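Local coordinates for protein phosphodiesterase (Candida albicans, PDB 6CPU) that is a largely helical metalloprotein of the cyclic nucleotide phosphodiesterase family, with a zinc site and a magnesium ion also bound, at residues F289-L293 with G294-K298; V466-P469 with L470-A474; L409-R412 with S413-I416; D249-L253 with N254-A258. All coordinates share one frame; numbering follows the deposited sequence.

Contact 1 (F289-L293 with G294-K298)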
loop_
_atom_site.group_PDB
_atom_site.type_symbol
_atom_site.label_atom_id
_atom_site.label_comp_id
_atom_site.label_asym_id
_atom_site.label_seq_id
_atom_site.Cartn_x
_atom_site.Cartn_y
_atom_site.Cartn_z
ATOM N N PHE A 289 -9.492 -11.444 -10.692
ATOM C CA PHE A 289 -8.808 -12.357 -11.615
ATOM C C PHE A 289 -8.849 -13.788 -11.098
ATOM O O PHE A 289 -9.229 -14.710 -11.825
ATOM C CB PHE A 289 -7.338 -11.958 -11.861
ATOM C CG PHE A 289 -7.148 -10.615 -12.539
ATOM C CD1 PHE A 289 -8.176 -9.987 -13.226
ATOM C CD2 PHE A 289 -5.902 -9.998 -12.507
ATOM C CE1 PHE A 289 -7.978 -8.768 -13.851
ATOM C CE2 PHE A 289 -5.697 -8.783 -13.136
ATOM C CZ PHE A 289 -6.732 -8.162 -13.801
ATOM N N LEU A 290 -8.464 -13.972 -9.841
ATOM C CA LEU A 290 -8.399 -15.293 -9.240
ATOM C C LEU A 290 -9.765 -15.987 -9.132
ATOM O O LEU A 290 -9.849 -17.211 -9.273
ATOM C CB LEU A 290 -7.732 -15.209 -7.871
ATOM C CG LEU A 290 -6.230 -14.881 -7.928
ATOM C CD1 LEU A 290 -5.749 -14.248 -6.625
ATOM C CD2 LEU A 290 -5.425 -16.133 -8.250
ATOM N N ILE A 291 -10.823 -15.224 -8.883
ATOM C CA ILE A 291 -12.172 -15.800 -8.868
ATOM C C ILE A 291 -12.543 -16.271 -10.271
ATOM O O ILE A 291 -12.902 -17.429 -10.468
ATOM C CB ILE A 291 -13.224 -14.815 -8.335
ATOM C CG1 ILE A 291 -13.042 -14.638 -6.823
ATOM C CG2 ILE A 291 -14.638 -15.317 -8.632
ATOM C CD1 ILE A 291 -13.592 -13.334 -6.312
ATOM N N ARG A 292 -12.417 -15.377 -11.244
ATOM C CA ARG A 292 -12.782 -15.692 -12.620
ATOM C C ARG A 292 -11.912 -16.796 -13.242
ATOM O O ARG A 292 -12.317 -17.421 -14.221
ATOM C CB ARG A 292 -12.776 -14.422 -13.467
ATOM C CG ARG A 292 -13.850 -13.432 -13.044
ATOM C CD ARG A 292 -14.034 -12.340 -14.076
ATOM N NE ARG A 292 -14.859 -11.230 -13.596
ATOM C CZ ARG A 292 -16.191 -11.225 -13.549
ATOM N NH1 ARG A 292 -16.897 -12.283 -13.936
ATOM N NH2 ARG A 292 -16.825 -10.147 -13.098
ATOM N N LEU A 293 -10.737 -17.043 -12.661
ATOM C CA LEU A 293 -9.872 -18.168 -13.043
ATOM C C LEU A 293 -10.199 -19.454 -12.290
ATOM O O LEU A 293 -9.579 -20.489 -12.533
ATOM C CB LEU A 293 -8.399 -17.808 -12.783
ATOM C CG LEU A 293 -7.788 -16.822 -13.776
ATOM C CD1 LEU A 293 -6.532 -16.167 -13.203
ATOM C CD2 LEU A 293 -7.477 -17.529 -15.090
ATOM N N GLY A 294 -11.139 -19.391 -11.353
ATOM C CA GLY A 294 -11.507 -20.556 -10.567
ATOM C C GLY A 294 -10.526 -20.915 -9.473
ATOM O O GLY A 294 -10.617 -21.999 -8.903
ATOM N N SER A 295 -9.588 -20.011 -9.165
ATOM C CA SER A 295 -8.653 -20.227 -8.060
ATOM C C SER A 295 -9.292 -19.892 -6.718
ATOM O O SER A 295 -8.822 -20.343 -5.677
ATOM C CB SER A 295 -7.378 -19.403 -8.242
ATOM O OG SER A 295 -6.464 -20.078 -9.082
ATOM N N LEU A 296 -10.352 -19.091 -6.755
ATOM C CA LEU A 296 -11.208 -18.865 -5.598
ATOM C C LEU A 296 -12.653 -19.037 -6.035
ATOM O O LEU A 296 -13.004 -18.613 -7.133
ATOM C CB LEU A 296 -11.061 -17.438 -5.094
ATOM C CG LEU A 296 -9.731 -17.003 -4.485
ATOM C CD1 LEU A 296 -9.663 -15.485 -4.513
ATOM C CD2 LEU A 296 -9.569 -17.538 -3.077
ATOM N N PRO A 297 -13.502 -19.587 -5.157
ATOM C CA PRO A 297 -14.922 -19.718 -5.507
ATOM C C PRO A 297 -15.633 -18.376 -5.491
ATOM O O PRO A 297 -15.233 -17.462 -4.757
ATOM C CB PRO A 297 -15.477 -20.621 -4.404
ATOM C CG PRO A 297 -14.568 -20.422 -3.237
ATOM C CD PRO A 297 -13.221 -20.024 -3.778
ATOM N N LYS A 298 -16.687 -18.254 -6.292
ATOM C CA LYS A 298 -17.484 -17.041 -6.295
ATOM C C LYS A 298 -18.232 -16.966 -4.967
ATOM O O LYS A 298 -18.376 -17.976 -4.271
ATOM C CB LYS A 298 -18.454 -17.029 -7.478
ATOM C CG LYS A 298 -17.772 -17.296 -8.811
ATOM C CD LYS A 298 -18.627 -16.887 -9.992
ATOM C CE LYS A 298 -18.029 -17.443 -11.275
ATOM N NZ LYS A 298 -18.701 -16.931 -12.499
HETATM O O HOH W 1 -14.652 -19.320 -9.230
#
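Leu290 and Ile291, in the last turn of helix 276-292, meet Ser295 and Leu296 where the chain peels off the helix. Gly294 is the first residue to leave helical angles, and its positive phi (77°), with the bonds back into the last turn, gives a Schellman motif. Leu290 O is gripped twice: by Ser295 N at 2.8 Å, end-on to the carbonyl, though the hydrogen bond is bent at H (133°), and by Leu296 N at 3.2 Å, which comes from above the carbonyl plane. Gly294 N closes the turn on Ile291 O at 2.8 Å. The tight side is apolar. Leu290 CB faces Leu296 CD1, and its CD2 lies 3.8 Å from Ser295 CB. Ile291 CG1 crosses over Leu296 CB, while the Ile291 CA-H points at Leu296 O, 3.4 Å from the CA. With CG1 beside the backbone N (chi1 -72°), the other branch, CG2, is turned to the Lys298 chain and reaches its CG at 3.7 Å. The looser side is wet and charged: a water donates to both Ile291 O and Leu296 O, bridging helix end and loop, and Gly294 is exposed. Here Lys298 NZ and Arg292 NH1 stand 5.2 Å apart, a like-charge approach probably eased by Glu304, whose carboxylate forms a salt bridge with Lys298 and whose carbonyl accepts from Arg292. Ser295 OG bonds to Leu334 O. Leu290, Ser295 and Leu296 all lean on Thr339 of helix 336-348, whereas Leu293 packs on Leu457 of helix 446-462.

Contact 2 (V466-P469 with L470-A474)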
loop_
_atom_site.group_PDB
_atom_site.type_symbol
_atom_site.label_atom_id
_atom_site.label_comp_id
_atom_site.label_asym_id
_atom_site.label_seq_id
_atom_site.Cartn_x
_atom_site.Cartn_y
_atom_site.Cartn_z
ATOM N N VAL A 466 -6.867 1.207 -16.549
ATOM C CA VAL A 466 -7.469 1.305 -17.893
ATOM C C VAL A 466 -8.483 0.197 -18.209
ATOM O O VAL A 466 -9.228 0.327 -19.187
ATOM C CB VAL A 466 -6.412 1.373 -19.027
ATOM C CG1 VAL A 466 -5.564 2.629 -18.878
ATOM C CG2 VAL A 466 -5.552 0.121 -19.075
ATOM N N THR A 467 -8.483 -0.882 -17.418
ATOM C CA THR A 467 -9.431 -1.998 -17.553
ATOM C C THR A 467 -10.679 -1.890 -16.655
ATOM O O THR A 467 -11.580 -2.722 -16.751
ATOM C CB THR A 467 -8.770 -3.366 -17.276
ATOM O OG1 THR A 467 -8.511 -3.525 -15.875
ATOM C CG2 THR A 467 -7.469 -3.528 -18.057
ATOM N N ARG A 468 -10.727 -0.892 -15.776
ATOM C CA ARG A 468 -11.941 -0.622 -15.004
ATOM C C ARG A 468 -12.924 0.128 -15.889
ATOM O O ARG A 468 -12.504 0.822 -16.821
ATOM C CB ARG A 468 -11.659 0.268 -13.791
ATOM C CG ARG A 468 -10.609 -0.261 -12.819
ATOM C CD ARG A 468 -11.056 -1.504 -12.088
ATOM N NE ARG A 468 -10.146 -1.813 -10.977
ATOM C CZ ARG A 468 -10.309 -2.832 -10.132
ATOM N NH1 ARG A 468 -11.346 -3.661 -10.257
ATOM N NH2 ARG A 468 -9.428 -3.036 -9.151
ATOM N N PRO A 469 -14.227 0.046 -15.570
ATOM C CA PRO A 469 -15.200 0.874 -16.284
ATOM C C PRO A 469 -14.847 2.360 -16.305
ATOM O O PRO A 469 -14.218 2.885 -15.379
ATOM C CB PRO A 469 -16.501 0.611 -15.526
ATOM C CG PRO A 469 -16.351 -0.800 -15.074
ATOM C CD PRO A 469 -14.893 -0.918 -14.679
ATOM N N LEU A 470 -15.278 3.021 -17.371
ATOM C CA LEU A 470 -14.821 4.356 -17.740
ATOM C C LEU A 470 -14.778 5.397 -16.624
ATOM O O LEU A 470 -13.779 6.103 -16.491
ATOM C CB LEU A 470 -15.684 4.886 -18.897
ATOM C CG LEU A 470 -15.289 6.211 -19.551
ATOM C CD1 LEU A 470 -13.845 6.201 -20.033
ATOM C CD2 LEU A 470 -16.234 6.502 -20.711
ATOM N N ARG A 471 -15.845 5.508 -15.832
ATOM C CA ARG A 471 -15.915 6.549 -14.809
ATOM C C ARG A 471 -14.827 6.366 -13.740
ATOM O O ARG A 471 -14.167 7.331 -13.337
ATOM C CB ARG A 471 -17.285 6.547 -14.137
ATOM C CG ARG A 471 -17.585 7.791 -13.313
ATOM C CD ARG A 471 -18.972 7.680 -12.692
ATOM N NE ARG A 471 -19.053 6.472 -11.876
ATOM C CZ ARG A 471 -18.544 6.349 -10.651
ATOM N NH1 ARG A 471 -17.933 7.370 -10.057
ATOM N NH2 ARG A 471 -18.655 5.195 -10.013
ATOM N N VAL A 472 -14.665 5.129 -13.286
ATOM C CA VAL A 472 -13.659 4.800 -12.268
ATOM C C VAL A 472 -12.262 4.952 -12.865
ATOM O O VAL A 472 -11.345 5.432 -12.197
ATOM C CB VAL A 472 -13.845 3.362 -11.737
ATOM C CG1 VAL A 472 -12.693 2.961 -10.817
ATOM C CG2 VAL A 472 -15.178 3.234 -11.008
ATOM N N SER A 473 -12.110 4.533 -14.122
ATOM C CA SER A 473 -10.829 4.619 -14.818
ATOM C C SER A 473 -10.375 6.057 -14.905
ATOM O O SER A 473 -9.194 6.347 -14.724
ATOM C CB SER A 473 -10.932 3.987 -16.212
ATOM O OG SER A 473 -9.665 3.891 -16.849
ATOM N N ALA A 474 -11.315 6.965 -15.154
ATOM C CA ALA A 474 -11.011 8.389 -15.236
ATOM C C ALA A 474 -10.613 8.984 -13.889
ATOM O O ALA A 474 -9.754 9.857 -13.835
ATOM C CB ALA A 474 -12.201 9.158 -15.796
#
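Ser473 and Val472, on the first turn of helix 470-495, both turn their CB atoms back toward the incoming 466-469 segment and set them near Pro469 O, but their outer atoms go different ways. Ser473 CB sits 3.6 Å from Arg468 O and equally near Pro469 O, with its OG swung anti to the backbone N (chi1 -172°); this carries the hydroxyl past Arg468 to the Val466 backbone, 3.5 Å from Val466 CA, where it bonds to Asn465 O. Val472 CB lies 3.7 Å from Pro469 O, and its CG1 approaches Arg468 CB at 4.1 Å, a loose touch. Pro469 occupies the N-cap position, and its carbonyl opens the helical bonding pattern by accepting from Ser473 N at 3.0 Å in a nearly straight bond (163°). In this helix-rich phosphodiesterase fold, the turn follows helix 446-462, whose last residue, Asp462, is a zinc ligand. Arg468 starts toward the new helix at CB but then leaves it: a bend at chi2 (-68°) sends the guanidinium to a salt bridge with Asp281, bonds to Trp218 O and Gln284, and a cation-pi contact with Trp218. Its side chain remains about 11 Å from the zinc ion. Leu470 points away from the turn, its CB 3.7 Å from Pro469 C; its side chain packs against Phe564 and Trp565 of helix 552-569, while Asn561 of that helix donates to the carbonyls of Val466 and Arg468.

Contact 3 (L409-R412 with S413-I416)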
loop_
_atom_site.group_PDB
_atom_site.type_symbol
_atom_site.label_atom_id
_atom_site.label_comp_id
_atom_site.label_asym_id
_atom_site.label_seq_id
_atom_site.Cartn_x
_atom_site.Cartn_y
_atom_site.Cartn_z
ATOM N N LEU A 409 10.435 -24.090 -3.230
ATOM C CA LEU A 409 10.178 -22.659 -3.432
ATOM C C LEU A 409 9.219 -22.141 -2.360
ATOM O O LEU A 409 8.083 -22.614 -2.241
ATOM C CB LEU A 409 9.589 -22.381 -4.820
ATOM C CG LEU A 409 9.395 -20.896 -5.175
ATOM C CD1 LEU A 409 10.737 -20.191 -5.293
ATOM C CD2 LEU A 409 8.595 -20.720 -6.458
ATOM N N THR A 410 9.683 -21.160 -1.591
ATOM C CA THR A 410 8.907 -20.615 -0.479
ATOM C C THR A 410 7.974 -19.509 -0.942
ATOM O O THR A 410 8.155 -18.916 -2.004
ATOM C CB THR A 410 9.819 -20.025 0.615
ATOM O OG1 THR A 410 10.577 -18.939 0.062
ATOM C CG2 THR A 410 10.770 -21.090 1.172
ATOM N N ILE A 411 6.973 -19.234 -0.120
ATOM C CA ILE A 411 6.055 -18.138 -0.379
ATOM C C ILE A 411 6.798 -16.803 -0.252
ATOM O O ILE A 411 6.504 -15.875 -0.979
ATOM C CB ILE A 411 4.828 -18.231 0.552
ATOM C CG1 ILE A 411 3.963 -19.449 0.156
ATOM C CG2 ILE A 411 3.995 -16.956 0.539
ATOM C CD1 ILE A 411 3.286 -19.336 -1.198
ATOM N N ARG A 412 7.780 -16.720 0.640
ATOM C CA ARG A 412 8.693 -15.564 0.666
ATOM C C ARG A 412 9.258 -15.279 -0.732
ATOM O O ARG A 412 9.113 -14.177 -1.268
ATOM C CB ARG A 412 9.821 -15.783 1.695
ATOM C CG ARG A 412 10.851 -14.662 1.728
ATOM C CD ARG A 412 11.874 -14.800 2.828
ATOM N NE ARG A 412 12.954 -13.830 2.637
ATOM C CZ ARG A 412 13.991 -13.983 1.813
ATOM N NH1 ARG A 412 14.121 -15.083 1.078
ATOM N NH2 ARG A 412 14.909 -13.024 1.724
ATOM N N SER A 413 9.873 -16.291 -1.342
ATOM C CA SER A 413 10.462 -16.155 -2.680
ATOM C C SER A 413 9.436 -15.831 -3.754
ATOM O O SER A 413 9.719 -15.065 -4.667
ATOM C CB SER A 413 11.227 -17.433 -3.061
ATOM O OG SER A 413 12.347 -17.600 -2.222
ATOM N N LEU A 414 8.239 -16.410 -3.643
ATOM C CA LEU A 414 7.177 -16.135 -4.607
ATOM C C LEU A 414 6.703 -14.693 -4.489
ATOM O O LEU A 414 6.484 -14.030 -5.499
ATOM C CB LEU A 414 6.005 -17.096 -4.414
ATOM C CG LEU A 414 4.788 -16.900 -5.329
ATOM C CD1 LEU A 414 5.183 -16.897 -6.795
ATOM C CD2 LEU A 414 3.756 -17.989 -5.045
ATOM N N ILE A 415 6.559 -14.212 -3.255
ATOM C CA ILE A 415 6.148 -12.821 -3.026
ATOM C C ILE A 415 7.184 -11.843 -3.600
ATOM O O ILE A 415 6.811 -10.855 -4.255
ATOM C CB ILE A 415 5.871 -12.558 -1.531
ATOM C CG1 ILE A 415 4.591 -13.292 -1.108
ATOM C CG2 ILE A 415 5.744 -11.056 -1.272
ATOM C CD1 ILE A 415 4.309 -13.300 0.379
ATOM N N ILE A 416 8.473 -12.113 -3.365
ATOM C CA ILE A 416 9.559 -11.272 -3.896
ATOM C C ILE A 416 9.496 -11.234 -5.418
ATOM O O ILE A 416 9.541 -10.168 -6.042
ATOM C CB ILE A 416 10.949 -11.776 -3.445
ATOM C CG1 ILE A 416 11.104 -11.572 -1.928
ATOM C CG2 ILE A 416 12.059 -11.082 -4.233
ATOM C CD1 ILE A 416 12.264 -12.320 -1.312
HETATM O O HOH W 2 12.533 -20.170 -1.899
#
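From Thr410 onward the backbone winds into helix 411-421, the carbonyls of Thr410, Ile411 and Arg412 accepting in turn from Leu414 N, Ile415 N and Ile416 N. Thr410 is the N-cap: its OG1 lies between its own backbone N and carbonyl carbon (chi1 62°), facing the first turn, and takes the N-H of Ser413 at 3.1 Å in a nearly straight bond (166°). A water ties the same corner together, accepting from Thr410 N and hydrogen-bonding to Ser413 OG at 2.6 Å. Leu409 reaches over from before the cap and lays CD1 3.6 Å from Ser413 CB. On the inner face Ile411 meets two neighbours with different branches: CG2 crosses Ile415 at CD1, 3.7 Å off, while CD1 runs alongside Leu414 to CD2 at 4.1 Å. The outer face carries Arg412, exposed and extended as far as NE. Ile416 lies beside it, pointing the same way, and CD1 sits 3.9 Å above the guanidinium plane, over its centre, so a methyl covers one face of the charged group. Ile415 also packs on Ile387 and Leu391 of helix 377-394 and on Val344 of helix 336-348, and Leu414 rests on Val450 of helix 446-462. The arrangement is a threonine N-cap starting an amphipathic helix, packed by its apolar face among the helices of the phosphodiesterase fold.

Contact 4 (D249-L253 with N254-A258)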
loop_
_atom_site.group_PDB
_atom_site.type_symbol
_atom_site.label_atom_id
_atom_site.label_comp_id
_atom_site.label_asym_id
_atom_site.label_seq_id
_atom_site.Cartn_x
_atom_site.Cartn_y
_atom_site.Cartn_z
ATOM N N ASP A 249 -4.447 -22.893 9.513
ATOM C CA ASP A 249 -5.360 -22.403 10.546
ATOM C C ASP A 249 -5.953 -21.047 10.157
ATOM O O ASP A 249 -5.235 -20.165 9.697
ATOM C CB ASP A 249 -4.633 -22.280 11.889
ATOM C CG ASP A 249 -4.247 -23.637 12.480
ATOM O OD1 ASP A 249 -5.104 -24.541 12.511
ATOM O OD2 ASP A 249 -3.085 -23.793 12.925
ATOM N N ASN A 250 -7.266 -20.893 10.325
ATOM C CA ASN A 250 -7.913 -19.593 10.127
ATOM C C ASN A 250 -7.432 -18.598 11.180
ATOM O O ASN A 250 -7.129 -18.966 12.311
ATOM C CB ASN A 250 -9.440 -19.714 10.168
ATOM C CG ASN A 250 -10.013 -20.354 8.912
ATOM O OD1 ASN A 250 -9.451 -20.229 7.823
ATOM N ND2 ASN A 250 -11.146 -21.032 9.058
ATOM N N ILE A 251 -7.349 -17.334 10.788
ATOM C CA ILE A 251 -6.785 -16.299 11.631
ATOM C C ILE A 251 -7.943 -15.395 12.045
ATOM O O ILE A 251 -8.671 -14.920 11.182
ATOM C CB ILE A 251 -5.692 -15.535 10.857
ATOM C CG1 ILE A 251 -4.526 -16.490 10.564
ATOM C CG2 ILE A 251 -5.200 -14.333 11.642
ATOM C CD1 ILE A 251 -3.461 -15.924 9.650
ATOM N N PRO A 252 -8.125 -15.168 13.365
ATOM C CA PRO A 252 -9.254 -14.374 13.864
ATOM C C PRO A 252 -9.293 -12.948 13.299
ATOM O O PRO A 252 -8.260 -12.409 12.924
ATOM C CB PRO A 252 -9.028 -14.319 15.383
ATOM C CG PRO A 252 -7.943 -15.284 15.696
ATOM C CD PRO A 252 -7.180 -15.534 14.436
ATOM N N LEU A 253 -10.486 -12.369 13.254
ATOM C CA LEU A 253 -10.695 -10.973 12.841
ATOM C C LEU A 253 -9.648 -10.001 13.401
ATOM O O LEU A 253 -9.056 -9.241 12.650
ATOM C CB LEU A 253 -12.088 -10.506 13.271
ATOM C CG LEU A 253 -12.428 -9.012 13.181
ATOM C CD1 LEU A 253 -12.412 -8.516 11.742
ATOM C CD2 LEU A 253 -13.792 -8.751 13.798
ATOM N N ASN A 254 -9.450 -10.002 14.716
ATOM C CA ASN A 254 -8.563 -9.010 15.341
ATOM C C ASN A 254 -7.111 -9.118 14.895
ATOM O O ASN A 254 -6.428 -8.102 14.750
ATOM C CB ASN A 254 -8.607 -9.079 16.870
ATOM C CG ASN A 254 -8.130 -7.789 17.514
ATOM O OD1 ASN A 254 -8.575 -6.700 17.146
ATOM N ND2 ASN A 254 -7.229 -7.897 18.471
ATOM N N GLU A 255 -6.647 -10.351 14.714
ATOM C CA GLU A 255 -5.284 -10.630 14.279
ATOM C C GLU A 255 -5.049 -10.182 12.837
ATOM O O GLU A 255 -4.017 -9.590 12.530
ATOM C CB GLU A 255 -5.025 -12.124 14.409
ATOM C CG GLU A 255 -3.592 -12.564 14.216
ATOM C CD GLU A 255 -3.391 -14.011 14.646
ATOM O OE1 GLU A 255 -4.094 -14.471 15.575
ATOM O OE2 GLU A 255 -2.544 -14.689 14.038
ATOM N N LEU A 256 -6.002 -10.471 11.956
ATOM C CA LEU A 256 -5.925 -9.980 10.572
ATOM C C LEU A 256 -5.990 -8.464 10.502
ATOM O O LEU A 256 -5.208 -7.847 9.785
ATOM C CB LEU A 256 -7.016 -10.580 9.691
ATOM C CG LEU A 256 -6.759 -11.973 9.138
ATOM C CD1 LEU A 256 -7.923 -12.395 8.252
ATOM C CD2 LEU A 256 -5.446 -12.040 8.366
ATOM N N LEU A 257 -6.898 -7.853 11.259
ATOM C CA LEU A 257 -6.958 -6.391 11.299
ATOM C C LEU A 257 -5.648 -5.763 11.787
ATOM O O LEU A 257 -5.203 -4.761 11.233
ATOM C CB LEU A 257 -8.133 -5.899 12.138
ATOM C CG LEU A 257 -9.551 -6.121 11.591
ATOM C CD1 LEU A 257 -10.582 -5.524 12.540
ATOM C CD2 LEU A 257 -9.745 -5.545 10.201
ATOM N N ALA A 258 -5.021 -6.331 12.819
ATOM C CA ALA A 258 -3.743 -5.788 13.293
ATOM C C ALA A 258 -2.698 -5.766 12.161
ATOM O O ALA A 258 -1.996 -4.773 11.958
ATOM C CB ALA A 258 -3.218 -6.590 14.489
#
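Glu255 folds back from the first turn of helix 253-264 onto Ile251 and Pro252, which lead into it. Its CB, pointing toward the incoming chain, lies 3.5 Å from Ile251 CG2 and close to Pro252 O. CG stands anti to the backbone N (chi1 -170°), and the chain stays extended beyond it, lying across the Ile251 side chain at about a right angle; CG also meets Ile251 CG2 at 3.5 Å. CD passes the same methyl and comes near the proline ring. At the tip the two oxygens part company: OE1 touches Pro252 CD at 3.5 Å, whereas OE2 lies by Ile251 CG2 and forms a salt bridge with Arg188 of helix 177-193. Ile251 CG2 also reaches Leu256 CG, at 3.8 Å. Pro252 is the N-cap residue, and its carbonyl receives Leu256 N at 3.1 Å in an almost linear bond (173°); Leu253 O likewise receives Leu257 N. Beside this bond the two leucines cross, Leu253 CD1 resting 3.6 Å from Leu257 CD1. Asn254 turns away and bonds through its amide to Ile194 O and Phe196 N, just after helix 177-193. The chemistry is mixed: the aliphatic part of an acidic side chain is shielded by an isoleucine methyl and a proline ring, while its carboxylate, paired with Arg188, lies beside the first turn, where the helix N-terminus may modestly favour its negative charge.

All four contacts are local, so none closes a long loop; they come in series along the chain, without nesting or crossing. Contact 4 is first, starting helix 253-264 after the loop from helix 227-242. The next helix, 276-292, ends at contact 1, whose centre is about 23 Å from that of contact 4. Contact 3 then begins helix 411-421, and contact 2 begins helix 470-495 after helix 446-462. Three are thus helix starts and one a helix end. Contacts 1 and 2 approach to about 5 Å between nearest atoms without touching. Helix 336-348 packs against both contacts 1 and 3, as does helix 446-462, linking these two ends within the family's helical region.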